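Local coordinates for designed helical repeat protein (Synthetic construct, PDB 5CWQ) that has no known natural function, being a de novo designed helical repeat protein made to explore which repeat architectures computation can reach, at residues 32-35 against 36-40; 138-141 against 142-146; 193-196 against 197-201; 219-222 against 223-227. One frame throughout, in Å; residues are numbered along the deposited sequence.

Contact 1 (32-35 against 36-40); sequences DLKE and LAEAL
Leu33 O takes the shortest bond of this first helical turn, from Ala37 N at 2.7 Å with an N-H...O angle of 158°. Asp32, the residue just before helix 33-57, starts the ladder: its own O receives Leu36 N, and its carboxylate OD1 reaches forward to accept from Glu35 N, a straight but weak capping bond of 3.4 Å. Further along, Lys34 O accepts Glu38 N at 3.0 Å while Glu38 CG lies 3.2 Å from the same Lys34 O. Glu38 then runs out extended and crosses the aliphatic chain of Lys34 at a slant, its OE2 3.6 Å from Lys34 CE; Lys34 NZ stays 4.7 Å from Glu38 OE2, and its salt bridge goes to Glu91. With Glu38 reduced to an alanine, the Lys34 methylenes would probably lose the carboxylate that flanks them and part of the negative field beside the ammonium. Glu35 pairs with Arg30 of the preceding helix. The buried Leu36 has its CG anti to the backbone N (chi1 172°), which brings its CD2 to 4.2 Å from CD2 of the partly exposed Leu33; Leu36 also packs on helices 5-30 and 60-86. An aspartate N-cap followed by an apolar inner face and a charged outer one is the pattern of an amphipathic helix start, here that of helix 33-57, the second helix of this designed repeat protein.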
loop_
_atom_site.group_PDB
_atom_site.type_symbol
_atom_site.label_atom_id
_atom_site.label_comp_id
_atom_site.label_asym_id
_atom_site.label_seq_id
_atom_site.Cartn_x
_atom_site.Cartn_y
_atom_site.Cartn_z
ATOM N N ASP A 32 -14.373 -16.189 7.076
ATOM C CA ASP A 32 -14.474 -14.774 7.419
ATOM C C ASP A 32 -13.464 -13.959 6.607
ATOM O O ASP A 32 -12.323 -13.764 7.029
ATOM C CB ASP A 32 -14.248 -14.577 8.921
ATOM C CG ASP A 32 -14.694 -13.210 9.409
ATOM O OD1 ASP A 32 -14.845 -12.290 8.578
ATOM O OD2 ASP A 32 -14.892 -13.058 10.632
ATOM N N LEU A 33 -13.893 -13.482 5.441
ATOM C CA LEU A 33 -12.998 -12.787 4.519
ATOM C C LEU A 33 -12.524 -11.438 5.055
ATOM O O LEU A 33 -11.395 -11.025 4.791
ATOM C CB LEU A 33 -13.680 -12.582 3.164
ATOM C CG LEU A 33 -14.117 -13.838 2.408
ATOM C CD1 LEU A 33 -14.639 -13.453 1.031
ATOM C CD2 LEU A 33 -12.985 -14.845 2.283
ATOM N N LYS A 34 -13.385 -10.749 5.798
ATOM C CA LYS A 34 -13.027 -9.445 6.345
ATOM C C LYS A 34 -11.875 -9.566 7.339
ATOM O O LYS A 34 -10.926 -8.779 7.302
ATOM C CB LYS A 34 -14.233 -8.788 7.016
ATOM C CG LYS A 34 -13.907 -7.457 7.678
ATOM C CD LYS A 34 -15.159 -6.716 8.102
ATOM C CE LYS A 34 -14.816 -5.389 8.761
ATOM N NZ LYS A 34 -16.029 -4.587 9.074
ATOM N N GLU A 35 -11.961 -10.550 8.229
ATOM C CA GLU A 35 -10.891 -10.801 9.187
ATOM C C GLU A 35 -9.646 -11.304 8.468
ATOM O O GLU A 35 -8.521 -10.996 8.862
ATOM C CB GLU A 35 -11.335 -11.812 10.244
ATOM C CG GLU A 35 -12.321 -11.255 11.256
ATOM C CD GLU A 35 -12.610 -12.225 12.384
ATOM O OE1 GLU A 35 -12.180 -13.396 12.289
ATOM O OE2 GLU A 35 -13.266 -11.819 13.366
ATOM N N LEU A 36 -9.858 -12.083 7.413
ATOM C CA LEU A 36 -8.761 -12.587 6.599
ATOM C C LEU A 36 -8.044 -11.430 5.917
ATOM O O LEU A 36 -6.816 -11.350 5.937
ATOM C CB LEU A 36 -9.283 -13.586 5.563
ATOM C CG LEU A 36 -8.301 -14.076 4.498
ATOM C CD1 LEU A 36 -7.065 -14.681 5.128
ATOM C CD2 LEU A 36 -8.978 -15.086 3.582
ATOM N N ALA A 37 -8.823 -10.529 5.328
ATOM C CA ALA A 37 -8.283 -9.361 4.643
ATOM C C ALA A 37 -7.513 -8.460 5.605
ATOM O O ALA A 37 -6.447 -7.941 5.268
ATOM C CB ALA A 37 -9.406 -8.581 3.973
ATOM N N GLU A 38 -8.057 -8.275 6.802
ATOM C CA GLU A 38 -7.411 -7.451 7.818
ATOM C C GLU A 38 -6.102 -8.081 8.276
ATOM O O GLU A 38 -5.130 -7.380 8.553
ATOM C CB GLU A 38 -8.345 -7.244 9.011
ATOM C CG GLU A 38 -9.485 -6.277 8.729
ATOM C CD GLU A 38 -10.529 -6.255 9.830
ATOM O OE1 GLU A 38 -10.481 -7.128 10.722
ATOM O OE2 GLU A 38 -11.401 -5.362 9.798
ATOM N N ALA A 39 -6.084 -9.408 8.350
ATOM C CA ALA A 39 -4.885 -10.133 8.745
ATOM C C ALA A 39 -3.798 -9.995 7.681
ATOM O O ALA A 39 -2.614 -9.896 8.001
ATOM C CB ALA A 39 -5.210 -11.600 8.988
ATOM N N LEU A 40 -4.207 -9.979 6.416
ATOM C CA LEU A 40 -3.266 -9.857 5.307
ATOM C C LEU A 40 -2.654 -8.459 5.262
ATOM O O LEU A 40 -1.506 -8.294 4.851
ATOM C CB LEU A 40 -3.955 -10.183 3.977
ATOM C CG LEU A 40 -4.341 -11.652 3.769
ATOM C CD1 LEU A 40 -5.146 -11.824 2.490
ATOM C CD2 LEU A 40 -3.113 -12.555 3.748
#

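Contact 2 (138-141 against 142-146); sequences SEEA and REQGD
Ala141 O and Asp146 N meet at 2.9 Å, a bond that reaches five residues along the chain and closes helix 117-144. The same carbonyl oxygen also receives a weak bond from Gln144 N at 3.2 Å, bent to 124° at the hydrogen. Gln144 N is shared, for it also gives a bond to Glu140 O at 3.0 Å. Beyond these backbone bonds, the methyl of Ala141 lies 3.6 Å from Asp146 O, so the chain folds back over the small residue as it leaves the helix. On the outer surface Glu140 and Gln144 run side by side in the same direction, both extended. Their flat ends are turned 75° against each other, and Glu140 CG stands 3.8 Å from Gln144 NE2. Glu140 owes this position to a CG anti to the backbone N (chi1 180°), whereas the CG of Gln144 sits beside its own N and 3.2 Å from Glu140 O.

What positions these groups lies one shell out. Gly145 turns the chain with a positive phi, and Asp146 then serves as N-cap of the following helix, its OD1 accepting weakly from Val149 N. Ser138 OG is bonded to Arg135 O, and Ser138 and Ala141 both pack against helix 147-171. The chemistry is thus chiefly that of backbone amides: one carbonyl at the end of a helix gathers N-H groups that the turn brings round, so that this helix end probably depends little on which polar side chains lie along its outer surface.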
loop_
_atom_site.group_PDB
_atom_site.type_symbol
_atom_site.label_atom_id
_atom_site.label_comp_id
_atom_site.label_asym_id
_atom_site.label_seq_id
_atom_site.Cartn_x
_atom_site.Cartn_y
_atom_site.Cartn_z
ATOM N N SER A 138 -13.221 3.298 -5.511
ATOM C CA SER A 138 -13.467 4.611 -4.924
ATOM C C SER A 138 -14.600 5.328 -5.653
ATOM O O SER A 138 -15.408 6.019 -5.031
ATOM C CB SER A 138 -12.197 5.466 -4.952
ATOM O OG SER A 138 -11.811 5.770 -6.281
ATOM N N GLU A 139 -14.655 5.161 -6.970
ATOM C CA GLU A 139 -15.723 5.750 -7.767
ATOM C C GLU A 139 -17.064 5.117 -7.412
ATOM O O GLU A 139 -18.062 5.815 -7.234
ATOM C CB GLU A 139 -15.434 5.583 -9.259
ATOM C CG GLU A 139 -14.268 6.422 -9.760
ATOM C CD GLU A 139 -13.825 6.033 -11.159
ATOM O OE1 GLU A 139 -14.585 5.322 -11.849
ATOM O OE2 GLU A 139 -12.714 6.435 -11.565
ATOM N N GLU A 140 -17.076 3.792 -7.299
ATOM C CA GLU A 140 -18.292 3.056 -6.967
ATOM C C GLU A 140 -18.786 3.397 -5.563
ATOM O O GLU A 140 -19.984 3.573 -5.345
ATOM C CB GLU A 140 -18.051 1.549 -7.084
ATOM C CG GLU A 140 -19.266 0.693 -6.752
ATOM C CD GLU A 140 -18.991 -0.791 -6.898
ATOM O OE1 GLU A 140 -17.867 -1.153 -7.304
ATOM O OE2 GLU A 140 -19.900 -1.597 -6.604
ATOM N N ALA A 141 -17.861 3.482 -4.614
ATOM C CA ALA A 141 -18.213 3.803 -3.235
ATOM C C ALA A 141 -18.765 5.220 -3.137
ATOM O O ALA A 141 -19.721 5.482 -2.405
ATOM C CB ALA A 141 -17.000 3.638 -2.325
ATOM N N ARG A 142 -18.157 6.132 -3.889
ATOM C CA ARG A 142 -18.557 7.533 -3.884
ATOM C C ARG A 142 -19.960 7.720 -4.458
ATOM O O ARG A 142 -20.723 8.570 -3.996
ATOM C CB ARG A 142 -17.542 8.360 -4.673
ATOM C CG ARG A 142 -18.008 9.751 -5.048
ATOM C CD ARG A 142 -16.829 10.701 -5.169
ATOM N NE ARG A 142 -16.575 11.399 -3.908
ATOM C CZ ARG A 142 -15.372 11.746 -3.454
ATOM N NH1 ARG A 142 -14.274 11.460 -4.143
ATOM N NH2 ARG A 142 -15.271 12.380 -2.295
ATOM N N GLU A 143 -20.297 6.919 -5.462
ATOM C CA GLU A 143 -21.609 6.986 -6.093
ATOM C C GLU A 143 -22.671 6.285 -5.245
ATOM O O GLU A 143 -23.855 6.611 -5.330
ATOM C CB GLU A 143 -21.552 6.368 -7.493
ATOM C CG GLU A 143 -20.686 7.158 -8.473
ATOM C CD GLU A 143 -20.358 6.386 -9.742
ATOM O OE1 GLU A 143 -20.864 5.254 -9.908
ATOM O OE2 GLU A 143 -19.595 6.915 -10.578
ATOM N N GLN A 144 -22.240 5.326 -4.430
ATOM C CA GLN A 144 -23.145 4.583 -3.555
ATOM C C GLN A 144 -23.263 5.225 -2.172
ATOM O O GLN A 144 -24.072 4.799 -1.349
ATOM C CB GLN A 144 -22.671 3.134 -3.408
ATOM C CG GLN A 144 -22.882 2.279 -4.648
ATOM C CD GLN A 144 -22.382 0.859 -4.465
ATOM O OE1 GLN A 144 -21.657 0.562 -3.515
ATOM N NE2 GLN A 144 -22.771 -0.028 -5.373
ATOM N N GLY A 145 -22.449 6.244 -1.916
ATOM C CA GLY A 145 -22.479 6.941 -0.643
ATOM C C GLY A 145 -21.866 6.145 0.496
ATOM O O GLY A 145 -22.173 6.390 1.663
ATOM N N ASP A 146 -21.004 5.186 0.162
ATOM C CA ASP A 146 -20.316 4.390 1.173
ATOM C C ASP A 146 -18.996 5.061 1.558
ATOM O O ASP A 146 -17.955 4.810 0.950
ATOM C CB ASP A 146 -20.074 2.968 0.665
ATOM C CG ASP A 146 -19.781 1.991 1.788
ATOM O OD1 ASP A 146 -19.237 2.418 2.829
ATOM O OD2 ASP A 146 -20.100 0.793 1.630
#

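Contact 3 (193-196 against 197-201); sequences KVKE and SAEEQ. With EDO (1,2-ethanediol), chain G.
The backbone keeps regular helical pairing through Glu200, with Glu199 N giving Lys195 O a bond of 2.9 Å at 164°, and loosens at Gln201, whose N makes just weak bonds to Ser197 O and Ala198 O. Lys195 and Glu199 lie alongside each other and point the same way. Contact is made by the methylenes: Glu199 OE2 is 3.7 Å from Lys195 CG, with CD and CE slightly farther off. The lysine is bent at its third torsion (chi3 71°), and NZ ends 5.0 Å from Glu199 OE2, directed instead to a salt bridge with Glu214. Opposite charges are thus neighbours here without being paired. Two residues earlier, Lys193 O is gripped twice, by Ser197 N at 2.9 Å and by a water that donates to it, also at 2.9 Å. That water also lies 2.7 Å from Ser197 OG, but in one of two serine conformers, so a bridge from hydroxyl to carbonyl is tentative. At the helix end Gln201 NE2 donates to O1 of a 1,2-ethanediol at 3.1 Å, probably a molecule of the crystallisation liquor. Among the helices, Val194 faces Leu150 and Leu154 of helix 147-171, while Lys195, Ala198 and Glu199 meet helix 204-230, placing this last part of helix 174-201 against both, with Glu196, Ser197 and Glu200 on the exposed side.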
loop_
_atom_site.group_PDB
_atom_site.type_symbol
_atom_site.label_atom_id
_atom_site.label_comp_id
_atom_site.label_asym_id
_atom_site.label_seq_id
_atom_site.Cartn_x
_atom_site.Cartn_y
_atom_site.Cartn_z
ATOM N N LYS A 193 -10.973 16.107 1.588
ATOM C CA LYS A 193 -12.399 16.414 1.502
ATOM C C LYS A 193 -13.230 15.355 2.218
ATOM O O LYS A 193 -14.182 15.681 2.929
ATOM C CB LYS A 193 -12.844 16.527 0.041
ATOM C CG LYS A 193 -12.279 17.731 -0.694
ATOM C CD LYS A 193 -13.020 17.973 -2.003
ATOM C CE LYS A 193 -12.194 18.795 -2.981
ATOM N NZ LYS A 193 -11.686 17.962 -4.109
ATOM N N VAL A 194 -12.871 14.089 2.027
ATOM C CA VAL A 194 -13.541 12.994 2.718
ATOM C C VAL A 194 -13.375 13.160 4.228
ATOM O O VAL A 194 -14.316 12.949 4.991
ATOM C CB VAL A 194 -12.993 11.619 2.267
ATOM C CG1 VAL A 194 -13.519 10.500 3.153
ATOM C CG2 VAL A 194 -13.367 11.352 0.814
ATOM N N LYS A 195 -12.174 13.547 4.647
ATOM C CA LYS A 195 -11.886 13.773 6.061
ATOM C C LYS A 195 -12.757 14.887 6.642
ATOM O O LYS A 195 -13.308 14.751 7.735
ATOM C CB LYS A 195 -10.405 14.113 6.254
ATOM C CG LYS A 195 -10.010 14.443 7.690
ATOM C CD LYS A 195 -8.590 14.987 7.767
ATOM C CE LYS A 195 -8.489 16.385 7.175
ATOM N NZ LYS A 195 -7.107 16.922 7.256
ATOM N N GLU A 196 -12.877 15.989 5.907
ATOM C CA GLU A 196 -13.635 17.145 6.375
ATOM C C GLU A 196 -15.136 16.866 6.410
ATOM O O GLU A 196 -15.841 17.353 7.295
ATOM C CB GLU A 196 -13.342 18.358 5.493
ATOM C CG GLU A 196 -11.931 18.894 5.665
ATOM C CD GLU A 196 -11.562 19.940 4.631
ATOM O OE1 GLU A 196 -12.339 20.137 3.672
ATOM O OE2 GLU A 196 -10.493 20.567 4.780
ATOM N N SER A 197 -15.620 16.088 5.446
ATOM C CA SER A 197 -17.025 15.695 5.420
ATOM C C SER A 197 -17.343 14.766 6.587
ATOM O O SER A 197 -18.414 14.852 7.188
ATOM C CB SER A 197 -17.372 15.014 4.095
ATOM O OG SER A 197 -17.393 15.948 3.030
ATOM N N ALA A 198 -16.407 13.877 6.906
ATOM C CA ALA A 198 -16.570 12.961 8.028
ATOM C C ALA A 198 -16.575 13.726 9.350
ATOM O O ALA A 198 -17.402 13.467 10.227
ATOM C CB ALA A 198 -15.468 11.917 8.024
ATOM N N GLU A 199 -15.640 14.662 9.488
ATOM C CA GLU A 199 -15.588 15.534 10.658
ATOM C C GLU A 199 -16.905 16.275 10.828
ATOM O O GLU A 199 -17.389 16.454 11.944
ATOM C CB GLU A 199 -14.437 16.536 10.538
ATOM C CG GLU A 199 -13.064 15.933 10.787
ATOM C CD GLU A 199 -11.931 16.913 10.542
ATOM O OE1 GLU A 199 -12.208 18.099 10.266
ATOM O OE2 GLU A 199 -10.759 16.494 10.623
ATOM N N GLU A 200 -17.479 16.698 9.709
ATOM C CA GLU A 200 -18.728 17.446 9.720
ATOM C C GLU A 200 -19.884 16.598 10.245
ATOM O O GLU A 200 -20.800 17.115 10.884
ATOM C CB GLU A 200 -19.049 17.953 8.315
ATOM C CG GLU A 200 -20.167 18.955 8.267
ATOM C CD GLU A 200 -20.346 19.545 6.888
ATOM O OE1 GLU A 200 -19.953 18.883 5.906
ATOM O OE2 GLU A 200 -20.867 20.673 6.788
ATOM N N GLN A 201 -19.830 15.296 9.978
ATOM C CA GLN A 201 -20.898 14.382 10.372
ATOM C C GLN A 201 -20.587 13.658 11.677
ATOM O O GLN A 201 -21.425 12.923 12.200
ATOM C CB GLN A 201 -21.151 13.354 9.265
ATOM C CG GLN A 201 -21.594 13.962 7.947
ATOM C CD GLN A 201 -22.896 14.730 8.065
ATOM O OE1 GLN A 201 -23.712 14.464 8.948
ATOM N NE2 GLN A 201 -23.094 15.693 7.173
HETATM C C1 EDO G . -25.988 17.963 8.403
HETATM O O1 EDO G . -25.936 16.722 7.692
HETATM C C2 EDO G . -25.218 19.026 7.635
HETATM O O2 EDO G . -25.854 19.259 6.375
HETATM O O HOH W 1 -15.760 18.049 2.501
#

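Contact 4 (219-222 against 223-227); sequences EARR and HVQEC. With PO4 (phosphate ion), chain F.
Arg221 and Gln225, one turn apart, bracket a phosphate ion, probably from the crystallisation liquor. From its CB, Arg221 sends CG out anti to the backbone N (chi1 -178°), where CG lies 4.2 Å from Gln225 CG and 3.3 Å from phosphate O4. CD comes 3.2 Å from that same O4. A bend at the third torsion then places NE 3.6 Å from O4 and NH1 3.6 Å from phosphate O3, while O1 stands over one face of the guanidinium, toward its rim. The opposite charges, this close, probably attract. Gln225 supplies a hydrogen bond, NE2 to phosphate O2 at 3.1 Å, and Tyr181 OH adds another; Gln225 OE1 is held by His234 N. With an alanine in place of Arg221, the phosphate would probably be left without this neighbouring positive charge and its O4 without the methylenes packed against it. Beside this, Arg222 and Glu226 lie side by side, pointing the same way, with Arg222 NE 5.3 Å from Glu226 OE2. Arg221 and Gln225 lean on Tyr181 of helix 174-201, Ala220 and Val224 rest on alanines of the same helix, and His223 touches helix 147-171, to which Cys227 is tied by its disulfide with Cys169.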
loop_
_atom_site.group_PDB
_atom_site.type_symbol
_atom_site.label_atom_id
_atom_site.label_comp_id
_atom_site.label_asym_id
_atom_site.label_seq_id
_atom_site.Cartn_x
_atom_site.Cartn_y
_atom_site.Cartn_z
ATOM N N GLU A 219 3.351 12.031 1.764
ATOM C CA GLU A 219 4.679 11.422 1.767
ATOM C C GLU A 219 5.115 11.106 0.340
ATOM O O GLU A 219 6.278 11.287 -0.017
ATOM C CB GLU A 219 4.713 10.148 2.616
ATOM C CG GLU A 219 6.065 9.425 2.535
ATOM C CD GLU A 219 6.216 8.285 3.527
ATOM O OE1 GLU A 219 5.612 8.343 4.617
ATOM O OE2 GLU A 219 6.956 7.328 3.217
ATOM N N ALA A 220 4.177 10.627 -0.470
ATOM C CA ALA A 220 4.460 10.309 -1.863
ATOM C C ALA A 220 4.925 11.553 -2.610
ATOM O O ALA A 220 5.879 11.504 -3.385
ATOM C CB ALA A 220 3.230 9.717 -2.531
ATOM N N ARG A 221 4.246 12.668 -2.366
ATOM C CA ARG A 221 4.595 13.929 -3.003
ATOM C C ARG A 221 5.968 14.402 -2.542
ATOM O O ARG A 221 6.801 14.792 -3.358
ATOM C CB ARG A 221 3.539 14.993 -2.703
ATOM C CG ARG A 221 3.817 16.329 -3.370
ATOM C CD ARG A 221 2.657 17.298 -3.213
ATOM N NE ARG A 221 2.342 17.561 -1.811
ATOM C CZ ARG A 221 1.641 18.606 -1.382
ATOM N NH1 ARG A 221 1.181 19.506 -2.242
ATOM N NH2 ARG A 221 1.404 18.757 -0.086
ATOM N N ARG A 222 6.203 14.361 -1.234
ATOM C CA ARG A 222 7.494 14.758 -0.685
ATOM C C ARG A 222 8.623 13.905 -1.255
ATOM O O ARG A 222 9.700 14.417 -1.557
ATOM C CB ARG A 222 7.486 14.656 0.844
ATOM C CG ARG A 222 6.751 15.792 1.537
ATOM C CD ARG A 222 7.042 15.811 3.030
ATOM N NE ARG A 222 6.686 14.551 3.683
ATOM C CZ ARG A 222 5.483 14.268 4.178
ATOM N NH1 ARG A 222 4.493 15.149 4.102
ATOM N NH2 ARG A 222 5.268 13.092 4.754
ATOM N N HIS A 223 8.367 12.608 -1.407
ATOM C CA HIS A 223 9.382 11.682 -1.899
ATOM C C HIS A 223 9.815 12.064 -3.309
ATOM O O HIS A 223 11.006 12.142 -3.600
ATOM C CB HIS A 223 8.855 10.248 -1.880
ATOM C CG HIS A 223 9.913 9.212 -2.098
ATOM N ND1 HIS A 223 10.826 8.866 -1.125
ATOM C CD2 HIS A 223 10.204 8.446 -3.176
ATOM C CE1 HIS A 223 11.634 7.930 -1.593
ATOM N NE2 HIS A 223 11.279 7.658 -2.835
ATOM N N VAL A 224 8.838 12.304 -4.178
ATOM C CA VAL A 224 9.109 12.715 -5.549
ATOM C C VAL A 224 9.837 14.053 -5.605
ATOM O O VAL A 224 10.807 14.211 -6.347
ATOM C CB VAL A 224 7.806 12.828 -6.363
ATOM C CG1 VAL A 224 8.074 13.425 -7.736
ATOM C CG2 VAL A 224 7.157 11.467 -6.501
ATOM N N GLN A 225 9.354 15.018 -4.830
ATOM C CA GLN A 225 9.883 16.377 -4.874
ATOM C C GLN A 225 11.292 16.482 -4.299
ATOM O O GLN A 225 12.064 17.352 -4.700
ATOM C CB GLN A 225 8.952 17.327 -4.117
ATOM C CG GLN A 225 7.602 17.539 -4.781
ATOM C CD GLN A 225 7.709 18.257 -6.114
ATOM O OE1 GLN A 225 7.914 17.629 -7.154
ATOM N NE2 GLN A 225 7.572 19.579 -6.089
ATOM N N GLU A 226 11.622 15.600 -3.361
ATOM C CA GLU A 226 12.897 15.668 -2.652
ATOM C C GLU A 226 13.879 14.596 -3.124
ATOM O O GLU A 226 15.032 14.567 -2.688
ATOM C CB GLU A 226 12.663 15.535 -1.146
ATOM C CG GLU A 226 11.777 16.632 -0.565
ATOM C CD GLU A 226 11.362 16.357 0.867
ATOM O OE1 GLU A 226 11.697 15.274 1.390
ATOM O OE2 GLU A 226 10.698 17.226 1.471
ATOM N N CYS A 227 13.415 13.724 -4.015
ATOM C CA CYS A 227 14.222 12.614 -4.518
ATOM C C CYS A 227 15.521 13.081 -5.171
ATOM O O CYS A 227 15.507 13.926 -6.067
ATOM C CB CYS A 227 13.408 11.791 -5.522
ATOM S SG CYS A 227 14.350 10.543 -6.411
HETATM P P PO4 F . 4.833 20.878 -3.508
HETATM O O1 PO4 F . 4.546 21.593 -2.209
HETATM O O2 PO4 F . 6.055 21.481 -4.156
HETATM O O3 PO4 F . 3.647 21.020 -4.432
HETATM O O4 PO4 F . 5.082 19.415 -3.230
#

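How the contacts relate
All four are local contacts along a helix, and all are partly buried, with apolar residues inward and charges outward. Contacts 1, 3 and 4 each hold a single helix together, whereas contact 2 passes into the cap of the next. Contact 1 opens a helix and has the most buried residues; contacts 2 and 3 are more exposed and end their helices, the first through a glycine turn, the second with weak bonds at its last residue. Contact 4 lies within the last helix and differs in having a bound anion and a disulfide cysteine. Contacts 2 and 3 touch, Arg142 NH2 packing 3.8 Å from Val194 CG2, whereas contacts 1 and 4 lie on opposite sides of the chain's centre, their centres about 31 Å apart.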